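PDB 4MRU: SusD homolog from Bacteroides thetaiotaomicron, which probably binds mucin O-glycans as a SusD-like outer-membrane lipoprotein built on a TPR-like helical fold. Local coordinates for residues Y292-F302 and Y381-T390; Y371-G380 and S392-W400. All blocks are in the same frame, centred on the assembly; numbering follows the deposited sequence.

Contact 1 of 2, residues Y292-F302 and Y381-T390; sequences YGMRIGINSPF and YTDPLGSYST. With EDO (1,2-ethanediol), chain I; EDO (1,2-ethanediol), chain K.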
loop_
_atom_site.group_PDB
_atom_site.type_symbol
_atom_site.label_atom_id
_atom_site.label_comp_id
_atom_site.label_asym_id
_atom_site.label_seq_id
_atom_site.Cartn_x
_atom_site.Cartn_y
_atom_site.Cartn_z
ATOM N N TYR A 292 22.431 -0.626 -3.116
ATOM C CA TYR A 292 22.301 -1.566 -4.230
ATOM C C TYR A 292 20.983 -2.318 -4.123
ATOM O O TYR A 292 20.553 -2.716 -3.021
ATOM C CB TYR A 292 23.450 -2.555 -4.210
ATOM C CG TYR A 292 24.813 -1.958 -4.415
ATOM C CD1 TYR A 292 25.559 -1.526 -3.328
ATOM C CD2 TYR A 292 25.374 -1.824 -5.697
ATOM C CE1 TYR A 292 26.801 -0.966 -3.496
ATOM C CE2 TYR A 292 26.663 -1.292 -5.867
ATOM C CZ TYR A 292 27.371 -0.879 -4.762
ATOM O OH TYR A 292 28.620 -0.285 -4.856
ATOM N N GLY A 293 20.348 -2.512 -5.269
ATOM C CA GLY A 293 19.057 -3.167 -5.345
ATOM C C GLY A 293 19.123 -4.398 -6.195
ATOM O O GLY A 293 19.971 -4.484 -7.082
HETATM N N MSE A 294 18.246 -5.355 -5.874
HETATM C CA MSE A 294 18.155 -6.620 -6.579
HETATM C C MSE A 294 17.052 -6.548 -7.621
HETATM O O MSE A 294 15.966 -6.036 -7.364
HETATM C CB MSE A 294 17.862 -7.716 -5.539
HETATM C CG MSE A 294 17.800 -9.142 -6.088
HETATM SE SE MSE A 294 16.577 -10.271 -4.982
HETATM C CE MSE A 294 17.225 -9.762 -3.220
ATOM N N ARG A 295 17.313 -7.084 -8.795
ATOM C CA ARG A 295 16.289 -7.146 -9.836
ATOM C C ARG A 295 15.124 -7.985 -9.346
ATOM O O ARG A 295 15.314 -9.082 -8.874
ATOM C CB ARG A 295 16.837 -7.714 -11.133
ATOM C CG ARG A 295 15.891 -7.634 -12.339
ATOM C CD ARG A 295 15.777 -6.214 -12.904
ATOM N NE ARG A 295 14.885 -6.240 -14.013
ATOM C CZ ARG A 295 15.252 -6.479 -15.260
ATOM N NH1 ARG A 295 16.555 -6.664 -15.593
ATOM N NH2 ARG A 295 14.319 -6.536 -16.191
ATOM N N ILE A 296 13.914 -7.470 -9.481
ATOM C CA ILE A 296 12.716 -8.226 -9.081
ATOM C C ILE A 296 12.184 -9.073 -10.236
ATOM O O ILE A 296 12.023 -8.572 -11.330
ATOM C CB ILE A 296 11.610 -7.283 -8.573
ATOM C CG1 ILE A 296 12.105 -6.594 -7.313
ATOM C CG2 ILE A 296 10.303 -8.039 -8.315
ATOM C CD1 ILE A 296 11.266 -5.427 -6.890
ATOM N N GLY A 297 11.916 -10.340 -9.948
ATOM C CA GLY A 297 11.440 -11.296 -10.956
ATOM C C GLY A 297 12.512 -12.055 -11.730
ATOM O O GLY A 297 12.569 -12.000 -12.964
ATOM N N ILE A 298 13.326 -12.793 -10.990
ATOM C CA ILE A 298 14.449 -13.490 -11.496
ATOM C C ILE A 298 14.551 -14.859 -10.818
ATOM O O ILE A 298 13.908 -15.064 -9.818
ATOM C CB ILE A 298 15.743 -12.735 -11.175
ATOM C CG1 ILE A 298 15.914 -12.580 -9.666
ATOM C CG2 ILE A 298 15.764 -11.370 -11.888
ATOM C CD1 ILE A 298 17.284 -12.107 -9.227
ATOM N N ASN A 299 15.382 -15.745 -11.379
ATOM C CA ASN A 299 15.826 -16.975 -10.733
ATOM C C ASN A 299 17.345 -16.915 -10.709
ATOM O O ASN A 299 17.998 -17.323 -11.650
ATOM C CB ASN A 299 15.330 -18.228 -11.471
ATOM C CG ASN A 299 13.798 -18.422 -11.444
ATOM O OD1 ASN A 299 13.260 -19.115 -12.299
ATOM N ND2 ASN A 299 13.142 -17.903 -10.467
ATOM N N SER A 300 17.925 -16.320 -9.675
ATOM C CA SER A 300 19.366 -16.119 -9.652
ATOM C C SER A 300 20.120 -17.443 -9.671
ATOM O O SER A 300 19.725 -18.372 -8.981
ATOM C CB SER A 300 19.794 -15.355 -8.391
ATOM O OG SER A 300 21.218 -15.231 -8.307
ATOM N N PRO A 301 21.258 -17.509 -10.391
ATOM C CA PRO A 301 22.154 -18.691 -10.308
ATOM C C PRO A 301 23.118 -18.629 -9.160
ATOM O O PRO A 301 23.904 -19.537 -8.975
ATOM C CB PRO A 301 22.945 -18.608 -11.615
ATOM C CG PRO A 301 23.038 -17.131 -11.876
ATOM C CD PRO A 301 21.776 -16.494 -11.329
ATOM N N PHE A 302 23.099 -17.557 -8.384
ATOM C CA PHE A 302 24.020 -17.421 -7.256
ATOM C C PHE A 302 23.447 -18.003 -5.955
ATOM O O PHE A 302 22.330 -18.553 -5.951
ATOM C CB PHE A 302 24.389 -15.944 -7.143
ATOM C CG PHE A 302 25.142 -15.444 -8.345
ATOM C CD1 PHE A 302 26.303 -16.084 -8.774
ATOM C CD2 PHE A 302 24.651 -14.404 -9.102
ATOM C CE1 PHE A 302 26.977 -15.652 -9.907
ATOM C CE2 PHE A 302 25.321 -13.963 -10.225
ATOM C CZ PHE A 302 26.491 -14.574 -10.624
ATOM N N TYR A 381 19.963 0.614 -14.235
ATOM C CA TYR A 381 20.224 -0.412 -13.219
ATOM C C TYR A 381 21.516 -1.171 -13.465
ATOM O O TYR A 381 21.635 -1.911 -14.443
ATOM C CB TYR A 381 19.083 -1.412 -13.133
ATOM C CG TYR A 381 19.409 -2.505 -12.131
ATOM C CD1 TYR A 381 19.745 -2.211 -10.830
ATOM C CD2 TYR A 381 19.341 -3.831 -12.489
ATOM C CE1 TYR A 381 20.064 -3.207 -9.917
ATOM C CE2 TYR A 381 19.679 -4.830 -11.606
ATOM C CZ TYR A 381 20.029 -4.530 -10.318
ATOM O OH TYR A 381 20.307 -5.571 -9.453
ATOM N N THR A 382 22.511 -0.999 -12.595
ATOM C CA THR A 382 23.722 -1.847 -12.676
ATOM C C THR A 382 23.666 -2.878 -11.582
ATOM O O THR A 382 23.744 -2.541 -10.400
ATOM C CB THR A 382 25.011 -1.015 -12.577
ATOM O OG1 THR A 382 25.005 -0.022 -13.618
ATOM C CG2 THR A 382 26.245 -1.891 -12.728
ATOM N N ASP A 383 23.512 -4.150 -11.964
ATOM C CA ASP A 383 23.531 -5.258 -11.015
ATOM C C ASP A 383 24.966 -5.463 -10.554
ATOM O O ASP A 383 25.821 -5.799 -11.361
ATOM C CB ASP A 383 22.980 -6.489 -11.692
ATOM C CG ASP A 383 22.911 -7.716 -10.778
ATOM O OD1 ASP A 383 23.319 -7.631 -9.590
ATOM O OD2 ASP A 383 22.471 -8.785 -11.295
ATOM N N PRO A 384 25.259 -5.265 -9.260
ATOM C CA PRO A 384 26.636 -5.487 -8.819
ATOM C C PRO A 384 27.115 -6.925 -9.051
ATOM O O PRO A 384 28.314 -7.140 -9.145
ATOM C CB PRO A 384 26.572 -5.188 -7.300
ATOM C CG PRO A 384 25.114 -5.480 -6.935
ATOM C CD PRO A 384 24.371 -4.931 -8.121
ATOM N N LEU A 385 26.210 -7.898 -9.202
ATOM C CA LEU A 385 26.626 -9.275 -9.565
ATOM C C LEU A 385 26.651 -9.530 -11.068
ATOM O O LEU A 385 26.998 -10.619 -11.514
ATOM C CB LEU A 385 25.740 -10.312 -8.841
ATOM C CG LEU A 385 25.844 -10.225 -7.315
ATOM C CD1 LEU A 385 24.972 -11.286 -6.670
ATOM C CD2 LEU A 385 27.276 -10.380 -6.822
ATOM N N GLY A 386 26.276 -8.532 -11.848
ATOM C CA GLY A 386 26.447 -8.579 -13.293
ATOM C C GLY A 386 25.397 -9.358 -14.098
ATOM O O GLY A 386 25.546 -9.499 -15.312
ATOM N N SER A 387 24.339 -9.836 -13.451
ATOM C CA SER A 387 23.383 -10.721 -14.121
ATOM C C SER A 387 22.170 -10.034 -14.747
ATOM O O SER A 387 21.687 -10.506 -15.762
ATOM C CB SER A 387 22.802 -11.747 -13.136
ATOM O OG SER A 387 23.794 -12.563 -12.592
ATOM N N TYR A 388 21.619 -9.011 -14.099
ATOM C CA TYR A 388 20.313 -8.469 -14.537
ATOM C C TYR A 388 20.323 -6.940 -14.786
ATOM O O TYR A 388 19.286 -6.259 -14.641
ATOM C CB TYR A 388 19.231 -8.845 -13.541
ATOM C CG TYR A 388 19.134 -10.324 -13.310
ATOM C CD1 TYR A 388 18.665 -11.171 -14.308
ATOM C CD2 TYR A 388 19.552 -10.891 -12.128
ATOM C CE1 TYR A 388 18.614 -12.549 -14.119
ATOM C CE2 TYR A 388 19.510 -12.258 -11.923
ATOM C CZ TYR A 388 19.018 -13.088 -12.922
ATOM O OH TYR A 388 18.950 -14.444 -12.726
ATOM N N SER A 389 21.482 -6.425 -15.180
ATOM C CA SER A 389 21.615 -5.000 -15.476
ATOM C C SER A 389 20.685 -4.605 -16.569
ATOM O O SER A 389 20.429 -5.384 -17.484
ATOM C CB SER A 389 23.035 -4.655 -15.882
ATOM O OG SER A 389 23.887 -4.874 -14.766
ATOM N N THR A 390 20.149 -3.384 -16.490
ATOM C CA THR A 390 19.239 -2.948 -17.537
ATOM C C THR A 390 19.142 -1.424 -17.544
ATOM O O THR A 390 19.692 -0.741 -16.657
ATOM C CB THR A 390 17.831 -3.642 -17.380
ATOM O OG1 THR A 390 17.117 -3.561 -18.605
ATOM C CG2 THR A 390 16.994 -3.015 -16.340
HETATM C C1 EDO I . 21.293 2.777 -9.577
HETATM O O1 EDO I . 22.527 3.182 -8.955
HETATM C C2 EDO I . 21.189 1.256 -9.677
HETATM O O2 EDO I . 22.267 0.617 -10.429
HETATM C C1 EDO K . 17.218 -9.852 -18.784
HETATM O O1 EDO K . 16.352 -9.117 -19.709
HETATM C C2 EDO K . 18.324 -9.042 -18.064
HETATM O O2 EDO K . 18.112 -7.599 -18.015
HETATM O O HOH W 1 19.686 -8.324 -9.389
HETATM O O HOH W 2 16.838 -15.553 -14.011
#
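Tyr388 lays one face of its ring on Ile298 and has Ser387 CB over the other, with Ser300 CA at the edge. Ile298 CG2 stands 3.6 Å from the Tyr388 ring centroid, almost on the ring normal, a CH-pi contact. With CG1 of Ile298 held between the backbone N and the carbonyl carbon (chi1 60°), CD1 also comes within 3.5 Å of Tyr388 CE2. The Arg295 guanidinium is nearly perpendicular to this ring. Thr390 CG2 lies over one guanidinium face. At its edge, Arg295 NH1 donates to Tyr388 O (2.9 Å) and to an ethanediol, while NH2 is held by Pro444 O. The Tyr381 ring has Asp383 N over one face. Tyr381 OH donates to Gly293 O at 2.6 Å and takes a proton from a water that also accepts from Arg295 N. Ser387 OG lies at the Phe302 ring edge, 3.1 Å from CE2, where Leu385 CB also packs. Asp383 shapes the 381-390 loop: OD2 accepts from both Ser387 N and Tyr388 N, and OD1 forms an Asx turn with Leu385 N. Two irregular loops meet here, away from the magnesium site. Tyr381 rests on helix 262-270, and Phe302 and Leu385 touch Met307 of helix 304-309.

Contact 2 of 2, residues Y371-G380 and S392-W400; sequences YLNSIASPSG and SPANITVKW. With MG (magnesium ion), chain C; EDO (1,2-ethanediol), chain L; EDO (1,2-ethanediol), chain I.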
loop_
_atom_site.group_PDB
_atom_site.type_symbol
_atom_site.label_atom_id
_atom_site.label_comp_id
_atom_site.label_asym_id
_atom_site.label_seq_id
_atom_site.Cartn_x
_atom_site.Cartn_y
_atom_site.Cartn_z
ATOM N N TYR A 371 16.422 19.539 -3.362
ATOM C CA TYR A 371 15.949 18.306 -3.999
ATOM C C TYR A 371 14.749 18.591 -4.921
ATOM O O TYR A 371 14.658 18.104 -6.028
ATOM C CB TYR A 371 15.573 17.286 -2.911
ATOM C CG TYR A 371 14.973 15.966 -3.386
ATOM C CD1 TYR A 371 15.796 14.886 -3.702
ATOM C CD2 TYR A 371 13.612 15.787 -3.464
ATOM C CE1 TYR A 371 15.294 13.684 -4.113
ATOM C CE2 TYR A 371 13.067 14.543 -3.856
ATOM C CZ TYR A 371 13.911 13.495 -4.153
ATOM O OH TYR A 371 13.384 12.281 -4.544
ATOM N N LEU A 372 13.889 19.477 -4.482
ATOM C CA LEU A 372 12.694 19.851 -5.253
ATOM C C LEU A 372 13.001 20.566 -6.571
ATOM O O LEU A 372 12.135 20.652 -7.420
ATOM C CB LEU A 372 11.782 20.739 -4.383
ATOM C CG LEU A 372 10.874 20.007 -3.395
ATOM C CD1 LEU A 372 10.220 21.019 -2.490
ATOM C CD2 LEU A 372 9.859 19.199 -4.148
ATOM N N ASN A 373 14.221 21.045 -6.760
ATOM C CA ASN A 373 14.615 21.593 -8.033
ATOM C C ASN A 373 15.481 20.679 -8.856
ATOM O O ASN A 373 16.090 21.110 -9.839
ATOM C CB ASN A 373 15.352 22.903 -7.790
ATOM C CG ASN A 373 14.418 23.974 -7.280
ATOM O OD1 ASN A 373 13.322 24.149 -7.768
ATOM N ND2 ASN A 373 14.861 24.684 -6.245
ATOM N N SER A 374 15.568 19.412 -8.460
ATOM C CA SER A 374 16.435 18.477 -9.142
ATOM C C SER A 374 15.899 18.166 -10.529
ATOM O O SER A 374 14.680 17.977 -10.721
ATOM C CB SER A 374 16.561 17.165 -8.342
ATOM O OG SER A 374 17.245 16.181 -9.093
ATOM N N ILE A 375 16.823 18.081 -11.492
ATOM C CA ILE A 375 16.491 17.649 -12.860
ATOM C C ILE A 375 17.238 16.380 -13.222
ATOM O O ILE A 375 17.346 16.039 -14.376
ATOM C CB ILE A 375 16.759 18.776 -13.868
ATOM C CG1 ILE A 375 18.214 19.257 -13.830
ATOM C CG2 ILE A 375 15.791 19.916 -13.585
ATOM C CD1 ILE A 375 18.556 20.156 -15.014
ATOM N N ALA A 376 17.725 15.662 -12.195
ATOM C CA ALA A 376 18.390 14.369 -12.412
ATOM C C ALA A 376 17.372 13.290 -12.754
ATOM O O ALA A 376 16.272 13.290 -12.223
ATOM C CB ALA A 376 19.157 13.948 -11.172
ATOM N N SER A 377 17.759 12.377 -13.627
ATOM C CA SER A 377 16.912 11.268 -14.026
ATOM C C SER A 377 17.129 10.062 -13.127
ATOM O O SER A 377 18.220 9.885 -12.591
ATOM C CB SER A 377 17.206 10.849 -15.463
ATOM O OG SER A 377 16.504 11.721 -16.341
ATOM N N PRO A 378 16.125 9.189 -13.035
ATOM C CA PRO A 378 16.347 7.890 -12.392
ATOM C C PRO A 378 17.502 7.163 -13.087
ATOM O O PRO A 378 17.719 7.341 -14.276
ATOM C CB PRO A 378 15.018 7.179 -12.586
ATOM C CG PRO A 378 14.017 8.312 -12.659
ATOM C CD PRO A 378 14.720 9.361 -13.461
ATOM N N SER A 379 18.298 6.433 -12.333
ATOM C CA SER A 379 19.487 5.834 -12.915
ATOM C C SER A 379 19.151 4.572 -13.716
ATOM O O SER A 379 18.127 3.909 -13.482
ATOM C CB SER A 379 20.486 5.487 -11.822
ATOM O OG SER A 379 21.119 6.652 -11.377
ATOM N N GLY A 380 20.044 4.226 -14.625
ATOM C CA GLY A 380 20.070 2.877 -15.174
ATOM C C GLY A 380 20.362 1.866 -14.052
ATOM O O GLY A 380 20.924 2.214 -13.023
ATOM N N SER A 392 17.346 2.439 -17.490
ATOM C CA SER A 392 16.579 3.142 -16.536
ATOM C C SER A 392 15.079 2.867 -16.703
ATOM O O SER A 392 14.590 2.799 -17.796
ATOM C CB SER A 392 16.824 4.649 -16.729
ATOM O OG SER A 392 15.996 5.342 -15.842
ATOM N N PRO A 393 14.318 2.836 -15.601
ATOM C CA PRO A 393 12.875 2.624 -15.691
ATOM C C PRO A 393 12.074 3.842 -16.161
ATOM O O PRO A 393 10.946 3.667 -16.631
ATOM C CB PRO A 393 12.479 2.294 -14.249
ATOM C CG PRO A 393 13.527 2.953 -13.413
ATOM C CD PRO A 393 14.792 2.860 -14.207
ATOM N N ALA A 394 12.637 5.054 -16.019
ATOM C CA ALA A 394 11.893 6.294 -16.302
ATOM C C ALA A 394 12.823 7.454 -16.480
ATOM O O ALA A 394 14.000 7.392 -16.082
ATOM C CB ALA A 394 10.914 6.582 -15.162
ATOM N N ASN A 395 12.312 8.551 -17.021
ATOM C CA ASN A 395 13.116 9.768 -17.079
ATOM C C ASN A 395 12.520 10.903 -16.239
ATOM O O ASN A 395 13.080 11.973 -16.196
ATOM C CB ASN A 395 13.339 10.188 -18.527
ATOM C CG ASN A 395 12.099 10.737 -19.181
ATOM O OD1 ASN A 395 10.988 10.707 -18.636
ATOM N ND2 ASN A 395 12.293 11.287 -20.362
ATOM N N ILE A 396 11.454 10.623 -15.506
ATOM C CA ILE A 396 10.785 11.610 -14.660
ATOM C C ILE A 396 11.725 12.244 -13.629
ATOM O O ILE A 396 12.435 11.572 -12.902
ATOM C CB ILE A 396 9.535 11.024 -13.930
ATOM C CG1 ILE A 396 8.674 12.131 -13.262
ATOM C CG2 ILE A 396 9.921 9.965 -12.904
ATOM C CD1 ILE A 396 8.041 13.095 -14.241
ATOM N N THR A 397 11.708 13.567 -13.576
ATOM C CA THR A 397 12.511 14.306 -12.610
ATOM C C THR A 397 11.676 14.804 -11.483
ATOM O O THR A 397 10.429 14.797 -11.537
ATOM C CB THR A 397 13.166 15.514 -13.281
ATOM O OG1 THR A 397 12.147 16.380 -13.734
ATOM C CG2 THR A 397 14.041 15.101 -14.491
ATOM N N VAL A 398 12.341 15.283 -10.446
ATOM C CA VAL A 398 11.625 15.820 -9.272
ATOM C C VAL A 398 11.017 17.200 -9.520
ATOM O O VAL A 398 9.883 17.473 -9.109
ATOM C CB VAL A 398 12.534 15.941 -8.045
ATOM C CG1 VAL A 398 11.747 16.500 -6.861
ATOM C CG2 VAL A 398 13.143 14.585 -7.688
ATOM N N LYS A 399 11.744 18.047 -10.224
ATOM C CA LYS A 399 11.314 19.441 -10.388
ATOM C C LYS A 399 9.949 19.561 -11.102
ATOM O O LYS A 399 9.740 19.037 -12.200
ATOM C CB LYS A 399 12.391 20.252 -11.120
ATOM C CG LYS A 399 12.132 21.765 -11.219
ATOM C CD LYS A 399 13.282 22.483 -11.905
ATOM C CE LYS A 399 13.134 23.999 -11.920
ATOM N NZ LYS A 399 11.930 24.391 -12.708
ATOM N N TRP A 400 9.055 20.316 -10.483
ATOM C CA TRP A 400 7.695 20.561 -11.024
ATOM C C TRP A 400 7.716 21.163 -12.436
ATOM O O TRP A 400 8.532 22.032 -12.747
ATOM C CB TRP A 400 6.890 21.446 -10.055
ATOM C CG TRP A 400 5.448 21.639 -10.451
ATOM C CD1 TRP A 400 4.910 22.705 -11.120
ATOM C CD2 TRP A 400 4.380 20.722 -10.230
ATOM N NE1 TRP A 400 3.576 22.500 -11.325
ATOM C CE2 TRP A 400 3.226 21.299 -10.759
ATOM C CE3 TRP A 400 4.295 19.461 -9.636
ATOM C CZ2 TRP A 400 1.977 20.665 -10.701
ATOM C CZ3 TRP A 400 3.038 18.848 -9.527
ATOM C CH2 TRP A 400 1.913 19.447 -10.059
HETATM MG MG MG C . 11.562 25.380 -7.605
HETATM C C1 EDO L . 11.956 22.275 -15.885
HETATM O O1 EDO L . 10.951 22.578 -14.886
HETATM C C2 EDO L . 12.806 23.476 -16.292
HETATM O O2 EDO L . 13.425 24.137 -15.166
HETATM C C1 EDO I . 21.293 2.777 -9.577
HETATM O O1 EDO I . 22.527 3.182 -8.955
HETATM C C2 EDO I . 21.189 1.256 -9.677
HETATM O O2 EDO I . 22.267 0.617 -10.429
HETATM O O HOH W 3 9.582 21.543 -7.696
HETATM O O HOH W 4 12.678 26.735 -6.422
HETATM O O HOH W 5 15.211 14.909 -10.465
HETATM O O HOH W 6 12.150 26.307 -9.472
HETATM O O HOH W 7 10.388 23.989 -8.625
HETATM O O HOH W 8 9.860 26.661 -7.412
HETATM O O HOH W 9 11.012 24.364 -5.847
#
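Ser374, Ala376 and Val398 grip one water between the two segments. The water donates to Ala376 O (2.6 Å), accepts from Val398 N (2.9 Å) and is hydrogen-bonded to Ser374 OG. The segments are two irregular, antiparallel arms of one long loop in this SusD-like fold, and a type I beta turn from Tyr371 to Ser374 starts the first arm. Next to the water, Lys399 N donates to Ser374 O at 3.0 Å. Lys399 CA makes a CA-H...O contact with Leu372 O, and a second water joins Leu372 O to Trp400 N. Together the hydrogen bond, the CA-H...O contact and the water hold the turn against the second arm.

Val398 packs against the turn. Its CG1 is anti to the backbone N (chi1 180°) and packs against Tyr371 O. Val398 CG2 makes a CH-pi contact over one face of the Tyr371 ring, 4.1 Å from its centroid. Tyr371 OH is hydrogen-bonded to Gln418 NE2 of helix 408-423. Farther along, the Pro378 ring is wedged against the second arm, with CD 3.2 Å from Ile396 O and CG facing Ala394 CB. Helix 262-270 covers this end through Tyr267, which touches Pro378, Pro393, Ala394 and Ile396.

Asn373, within the turn, carries the metal site. Asn373 OD1 binds the magnesium ion at 2.2 Å, and five waters complete its six-fold shell. Asn373 ND2 donates to one of those waters, which fixes the rotation of the amide. The Lys399 chain runs past Asn373 O and lies beside Ile375, pointing the same way. It bends at its last torsion (chi4 -63°), and Lys399 NZ donates to both oxygens of an ethanediol, 2.9 Å from O2.

From the N terminus the order is 292-302, 371-380, 381-390, 392-400, so the two contacts alternate and cross along the chain. Contact 1 closes a long loop of 78 intervening residues, about half of them helical. It joins the stretch between strand 289-290 and helix 304-309 to the long loop that follows helix 368-371. Contact 2 closes a short loop of 11 residues and folds that same long loop on itself before helix 408-423. Segments 371-380 and 381-390 are continuous, although the contact centres lie about 22 Å apart. One ethanediol touches both contacts near this junction; like the others, it probably comes from the crystallisation liquor. Helix 262-270 is a shared neighbour.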